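Local coordinates for protein 5,10-methylenetetrahydromethanopterin reductase (Methanopyrus kandleri, PDB 1EZW) that catalyses the reversible, coenzyme F420-dependent reduction of methylenetetrahydromethanopterin to methyltetrahydromethanopterin, a one-carbon step of methanogenesis from carbon dioxide, at residues A[25-30]-A[56-61]; A[131-136]-A[147-152]. All blocks are in the same frame, centred on the assembly; numbering follows the deposited sequence. Where two conformers were deposited one is given.

Interaction 1. Residues A[25-30]-A[56-61]; sequences VAEDNG and TSKIKL. With MG (magnesium ion), chain B.
In this TIM barrel, Glu27 on the last turn of helix 16-28 grips the backbone of Ser57, Lys58 and Ile59, in the loop that carries the chain from helix 45-54 into strand 60-63. Its CG lies anti to the backbone N (chi1 176°) and the chain runs on extended, which carries the carboxylate across to the loop. There OE2 accepts three consecutive N-H groups. Ser57 N, 3.1 Å from Glu27 OE2, meets its syn lone pair. Lys58 N lies 2.8 Å from Glu27 OE2 and approaches from well above the carboxylate plane, 61° out of it. Ile59 N, also 2.8 Å from Glu27 OE2, comes from above the plane too and gives a nearly straight bond (172° at the hydrogen). Glu27 OE1 adds a weak bond from Ser57 N. A glutamate suits this buried place, because one oxygen can gather three successive amide hydrogens, and those dipoles would probably stabilise its negative charge. Gly88 of the second subunit packs against Glu27.

Apolar atoms close round the acid. The Ile59 branch CG2 stands 3.4 Å from Glu27 OE2, while Lys58 crosses the glutamate at about a right angle, its CB 3.8 Å from Glu27 CD. CD1 of Ile59 reaches the helix, 4.3 Å from Ala26 CB, where a small residue lets the loop sit close. Thr56 OG1 is hydrogen-bonded to Ala52 O and to Arg90 of the same chain. The gripped loop also holds a magnesium ion at the subunit interface, bound by two waters and by Thr56 O of the second subunit. In this chain Thr56 O lies 2.3 Å from the magnesium, and Ser57 OG makes a longer bond to it of 2.7 Å.

Interaction 2. Residues A[131-136]-A[147-152]; sequences IREVKE and VEYEGK
Glu133, on helix 127-142, takes a backbone hydrogen bond from Lys152, pinning the long connection between that helix and strand 173-176 of the TIM barrel back onto the helix. This is the polar part of the contact: Lys152 N lies 2.7 Å from Glu133 OE1, on the syn side and 19° out of the carboxylate plane. Glu133 OE2 accepts from Tyr153 N and Val154 N, just beyond the segment, and the two oxygens together bind three successive amides. Gly151 fits here because its CA lies 3.5 Å from Glu133 OE1, and a CB on it would run into Glu133 CD.

The remaining contacts are van der Waals ones around Tyr149, whose long flat ring can span from Glu133 at its edge to Glu136 over its face. The ring crosses Glu133 at about a right angle. Tyr149 OH touches Glu133 CG at 3.5 Å, and Tyr149 CE2 lies 3.8 Å from that same CG. Glu136 CB sits over one face, 4.0 Å from Tyr149 CE1 and offset toward the rim. Val137 and Gln140, further along the helix, also touch the ring.

An alanine in place of Glu133 would probably leave the amides of Lys152, Tyr153 and Val154 without their acceptor and open a gap beside the tyrosine edge. The chemistry implies a buried carboxylate whose charge is probably offset by converging N-H dipoles.

How the interactions relate
From the N terminus, the chain runs through strand 5-10 and helix 16-28, where interaction 1 begins. It then passes strand 33-36 and helix 45-54 before residues 56-61 close that loop of 25 intervening residues, tying the first barrel helix to the approach to the third strand, beside a subunit interface. Interaction 2 comes later and spans only 10 residues: helix 127-142 ends, and the chain doubles back so that residues 147-152 lie along it, ahead of strand 173-176. The two are in series, neither enclosing nor crossing the other. The centres of interactions 1 and 2 are about 32 Å apart and the nearest atoms of interactions 1 and 2 about 15 Å apart, so they lie in separate regions of one TIM-barrel chain.

Interaction 1. Residues A[25-30]-A[56-61]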
loop_
_atom_site.group_PDB
_atom_site.type_symbol
_atom_site.label_atom_id
_atom_site.label_comp_id
_atom_site.label_asym_id
_atom_site.label_seq_id
_atom_site.Cartn_x
_atom_site.Cartn_y
_atom_site.Cartn_z
ATOM N N VAL A 25 2.293 14.250 4.178
ATOM C CA VAL A 25 2.357 15.716 4.054
ATOM C C VAL A 25 3.599 16.232 4.765
ATOM O O VAL A 25 4.353 17.036 4.187
ATOM C CB VAL A 25 1.094 16.407 4.551
ATOM C CG1 VAL A 25 1.236 17.960 4.412
ATOM C CG2 VAL A 25 -0.103 15.926 3.671
ATOM N N ALA A 26 3.867 15.710 5.950
ATOM C CA ALA A 26 5.110 16.120 6.662
ATOM C C ALA A 26 6.363 15.789 5.846
ATOM O O ALA A 26 7.289 16.633 5.695
ATOM C CB ALA A 26 5.185 15.453 8.050
ATOM N N GLU A 27 6.452 14.574 5.301
ATOM C CA GLU A 27 7.603 14.217 4.474
ATOM C C GLU A 27 7.734 15.195 3.297
ATOM O O GLU A 27 8.833 15.659 2.979
ATOM C CB GLU A 27 7.438 12.815 3.884
ATOM C CG GLU A 27 8.560 12.413 2.943
ATOM C CD GLU A 27 8.365 10.979 2.458
ATOM O OE1 GLU A 27 8.052 10.770 1.266
ATOM O OE2 GLU A 27 8.497 10.090 3.317
ATOM N N ASP A 28 6.615 15.482 2.632
ATOM C CA ASP A 28 6.643 16.348 1.458
ATOM C C ASP A 28 7.117 17.758 1.828
ATOM O O ASP A 28 7.677 18.475 0.971
ATOM C CB ASP A 28 5.245 16.485 0.838
ATOM C CG ASP A 28 4.778 15.226 0.118
ATOM O OD1 ASP A 28 5.546 14.281 -0.094
ATOM O OD2 ASP A 28 3.592 15.216 -0.238
ATOM N N ASN A 29 6.935 18.100 3.083
ATOM C CA ASN A 29 7.322 19.414 3.602
ATOM C C ASN A 29 8.662 19.491 4.316
ATOM O O ASN A 29 8.961 20.505 4.976
ATOM C CB ASN A 29 6.200 19.947 4.474
ATOM C CG ASN A 29 5.083 20.533 3.620
ATOM O OD1 ASN A 29 5.114 21.723 3.284
ATOM N ND2 ASN A 29 4.117 19.683 3.184
ATOM N N GLY A 30 9.451 18.444 4.189
ATOM C CA GLY A 30 10.783 18.493 4.777
ATOM C C GLY A 30 10.993 17.943 6.157
ATOM O O GLY A 30 12.105 18.061 6.693
ATOM N N THR A 56 4.760 6.431 2.229
ATOM C CA THR A 56 5.862 7.398 2.303
ATOM C C THR A 56 7.118 6.743 1.783
ATOM O O THR A 56 7.124 5.537 1.608
ATOM C CB THR A 56 6.144 7.874 3.760
ATOM O OG1 THR A 56 6.424 6.737 4.595
ATOM C CG2 THR A 56 4.943 8.610 4.356
ATOM N N SER A 57 8.165 7.523 1.554
ATOM C CA SER A 57 9.436 6.988 1.055
ATOM C C SER A 57 10.727 7.487 1.652
ATOM O O SER A 57 11.792 6.927 1.380
ATOM C CB SER A 57 9.517 7.179 -0.462
ATOM O OG SER A 57 8.598 6.235 -1.044
ATOM N N LYS A 58 10.670 8.576 2.399
ATOM C CA LYS A 58 11.905 9.191 2.925
ATOM C C LYS A 58 11.912 9.441 4.418
ATOM O O LYS A 58 12.962 9.348 5.091
ATOM C CB LYS A 58 12.101 10.576 2.250
ATOM C CG LYS A 58 12.060 10.629 0.724
ATOM C CD LYS A 58 12.145 12.143 0.274
ATOM C CE LYS A 58 12.164 12.331 -1.255
ATOM N NZ LYS A 58 12.163 13.755 -1.752
ATOM N N ILE A 59 10.753 9.795 4.964
ATOM C CA ILE A 59 10.729 10.145 6.375
ATOM C C ILE A 59 11.033 8.933 7.268
ATOM O O ILE A 59 10.623 7.809 6.959
ATOM C CB ILE A 59 9.363 10.794 6.726
ATOM C CG1 ILE A 59 9.439 11.515 8.062
ATOM C CG2 ILE A 59 8.264 9.736 6.726
ATOM C CD1 ILE A 59 8.177 12.422 8.275
ATOM N N LYS A 60 11.779 9.166 8.352
ATOM C CA LYS A 60 12.054 8.070 9.298
ATOM C C LYS A 60 10.801 7.883 10.135
ATOM O O LYS A 60 10.069 8.840 10.438
ATOM C CB LYS A 60 13.302 8.380 10.111
ATOM C CG LYS A 60 14.521 8.403 9.172
ATOM C CD LYS A 60 15.848 8.778 9.875
ATOM C CE LYS A 60 16.215 10.220 9.659
ATOM N NZ LYS A 60 17.683 10.401 10.001
ATOM N N LEU A 61 10.545 6.609 10.470
ATOM C CA LEU A 61 9.309 6.125 11.136
ATOM C C LEU A 61 9.535 5.268 12.370
ATOM O O LEU A 61 10.325 4.339 12.305
ATOM C CB LEU A 61 8.520 5.185 10.152
ATOM C CG LEU A 61 7.310 5.368 9.224
ATOM C CD1 LEU A 61 6.931 6.819 9.066
ATOM C CD2 LEU A 61 7.624 4.722 7.856
HETATM MG MG MG B . 7.656 3.935 0.091
HETATM O O HOH W 1 6.775 1.878 0.969
HETATM O O HOH W 2 5.488 4.424 -0.823
#

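Interaction 2. Residues A[131-136]-A[147-152]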
loop_
_atom_site.group_PDB
_atom_site.type_symbol
_atom_site.label_atom_id
_atom_site.label_comp_id
_atom_site.label_asym_id
_atom_site.label_seq_id
_atom_site.Cartn_x
_atom_site.Cartn_y
_atom_site.Cartn_z
ATOM N N ILE A 131 15.279 -0.400 30.604
ATOM C CA ILE A 131 15.523 0.179 29.283
ATOM C C ILE A 131 16.901 -0.229 28.755
ATOM O O ILE A 131 17.063 -0.532 27.583
ATOM C CB ILE A 131 15.345 1.719 29.316
ATOM C CG1 ILE A 131 13.853 2.045 29.526
ATOM C CG2 ILE A 131 15.880 2.340 27.956
ATOM C CD1 ILE A 131 13.534 3.530 29.714
ATOM N N ARG A 132 17.932 -0.232 29.612
ATOM C CA ARG A 132 19.237 -0.677 29.146
ATOM C C ARG A 132 19.154 -2.126 28.633
ATOM O O ARG A 132 19.790 -2.469 27.642
ATOM C CB ARG A 132 20.251 -0.654 30.315
ATOM C CG ARG A 132 20.657 0.714 30.768
ATOM C CD ARG A 132 21.540 0.542 32.032
ATOM N NE ARG A 132 22.015 1.821 32.541
ATOM C CZ ARG A 132 23.084 2.466 32.084
ATOM N NH1 ARG A 132 23.421 3.636 32.633
ATOM N NH2 ARG A 132 23.820 1.962 31.103
ATOM N N GLU A 133 18.422 -2.969 29.348
ATOM C CA GLU A 133 18.327 -4.383 28.981
ATOM C C GLU A 133 17.546 -4.556 27.692
ATOM O O GLU A 133 17.959 -5.330 26.831
ATOM C CB GLU A 133 17.689 -5.210 30.098
ATOM C CG GLU A 133 18.607 -5.197 31.367
ATOM C CD GLU A 133 18.173 -6.150 32.437
ATOM O OE1 GLU A 133 18.814 -6.125 33.525
ATOM O OE2 GLU A 133 17.223 -6.938 32.245
ATOM N N VAL A 134 16.443 -3.841 27.567
ATOM C CA VAL A 134 15.673 -3.961 26.320
ATOM C C VAL A 134 16.557 -3.511 25.171
ATOM O O VAL A 134 16.524 -4.099 24.084
ATOM C CB VAL A 134 14.385 -3.110 26.307
ATOM C CG1 VAL A 134 13.687 -3.268 24.935
ATOM C CG2 VAL A 134 13.458 -3.558 27.368
ATOM N N LYS A 135 17.345 -2.447 25.366
ATOM C CA LYS A 135 18.222 -2.023 24.295
ATOM C C LYS A 135 19.194 -3.148 23.890
ATOM O O LYS A 135 19.390 -3.416 22.691
ATOM C CB LYS A 135 19.016 -0.766 24.698
ATOM C CG LYS A 135 19.782 -0.239 23.509
ATOM C CD LYS A 135 20.920 0.708 23.869
ATOM C CE LYS A 135 21.669 1.114 22.594
ATOM N NZ LYS A 135 23.059 1.627 22.807
ATOM N N GLU A 136 19.834 -3.801 24.867
ATOM C CA GLU A 136 20.757 -4.883 24.516
ATOM C C GLU A 136 20.051 -5.997 23.740
ATOM O O GLU A 136 20.604 -6.526 22.782
ATOM C CB GLU A 136 21.426 -5.476 25.761
ATOM C CG GLU A 136 22.359 -4.509 26.420
ATOM C CD GLU A 136 23.442 -4.026 25.481
ATOM O OE1 GLU A 136 23.708 -2.810 25.488
ATOM O OE2 GLU A 136 24.029 -4.852 24.737
ATOM N N VAL A 147 20.056 -14.141 20.143
ATOM C CA VAL A 147 20.059 -13.275 21.294
ATOM C C VAL A 147 20.260 -14.163 22.530
ATOM O O VAL A 147 19.592 -15.161 22.682
ATOM C CB VAL A 147 18.729 -12.559 21.451
ATOM C CG1 VAL A 147 18.784 -11.692 22.688
ATOM C CG2 VAL A 147 18.412 -11.761 20.180
ATOM N N GLU A 148 21.215 -13.809 23.382
ATOM C CA GLU A 148 21.464 -14.552 24.611
ATOM C C GLU A 148 21.737 -13.475 25.609
ATOM O O GLU A 148 22.762 -12.790 25.540
ATOM C CB GLU A 148 22.666 -15.485 24.458
ATOM C CG GLU A 148 22.360 -16.681 23.557
ATOM C CD GLU A 148 23.535 -17.653 23.444
ATOM O OE1 GLU A 148 23.317 -18.879 23.577
ATOM O OE2 GLU A 148 24.665 -17.187 23.210
ATOM N N TYR A 149 20.800 -13.289 26.509
ATOM C CA TYR A 149 20.951 -12.230 27.482
ATOM C C TYR A 149 20.295 -12.552 28.801
ATOM O O TYR A 149 19.132 -12.936 28.866
ATOM C CB TYR A 149 20.360 -10.915 26.918
ATOM C CG TYR A 149 20.668 -9.739 27.794
ATOM C CD1 TYR A 149 21.926 -9.167 27.784
ATOM C CD2 TYR A 149 19.725 -9.255 28.699
ATOM C CE1 TYR A 149 22.254 -8.120 28.657
ATOM C CE2 TYR A 149 20.035 -8.210 29.579
ATOM C CZ TYR A 149 21.301 -7.650 29.547
ATOM O OH TYR A 149 21.621 -6.601 30.379
ATOM N N GLU A 150 21.055 -12.382 29.879
ATOM C CA GLU A 150 20.522 -12.648 31.194
ATOM C C GLU A 150 20.669 -11.391 32.033
ATOM O O GLU A 150 21.760 -11.075 32.506
ATOM C CB GLU A 150 21.265 -13.818 31.850
ATOM C CG GLU A 150 20.789 -14.052 33.274
ATOM C CD GLU A 150 21.237 -15.390 33.851
ATOM O OE1 GLU A 150 20.975 -15.617 35.057
ATOM O OE2 GLU A 150 21.823 -16.214 33.105
ATOM N N GLY A 151 19.577 -10.666 32.220
ATOM C CA GLY A 151 19.663 -9.444 33.000
ATOM C C GLY A 151 18.747 -9.588 34.187
ATOM O O GLY A 151 18.318 -10.706 34.502
ATOM N N LYS A 152 18.432 -8.474 34.843
ATOM C CA LYS A 152 17.536 -8.465 35.990
ATOM C C LYS A 152 16.079 -8.403 35.575
ATOM O O LYS A 152 15.208 -8.878 36.285
ATOM C CB LYS A 152 17.758 -7.218 36.874
ATOM C CG LYS A 152 19.179 -6.952 37.375
ATOM C CD LYS A 152 19.249 -5.550 38.076
ATOM C CE LYS A 152 18.723 -5.509 39.551
ATOM N NZ LYS A 152 17.288 -5.821 39.879
#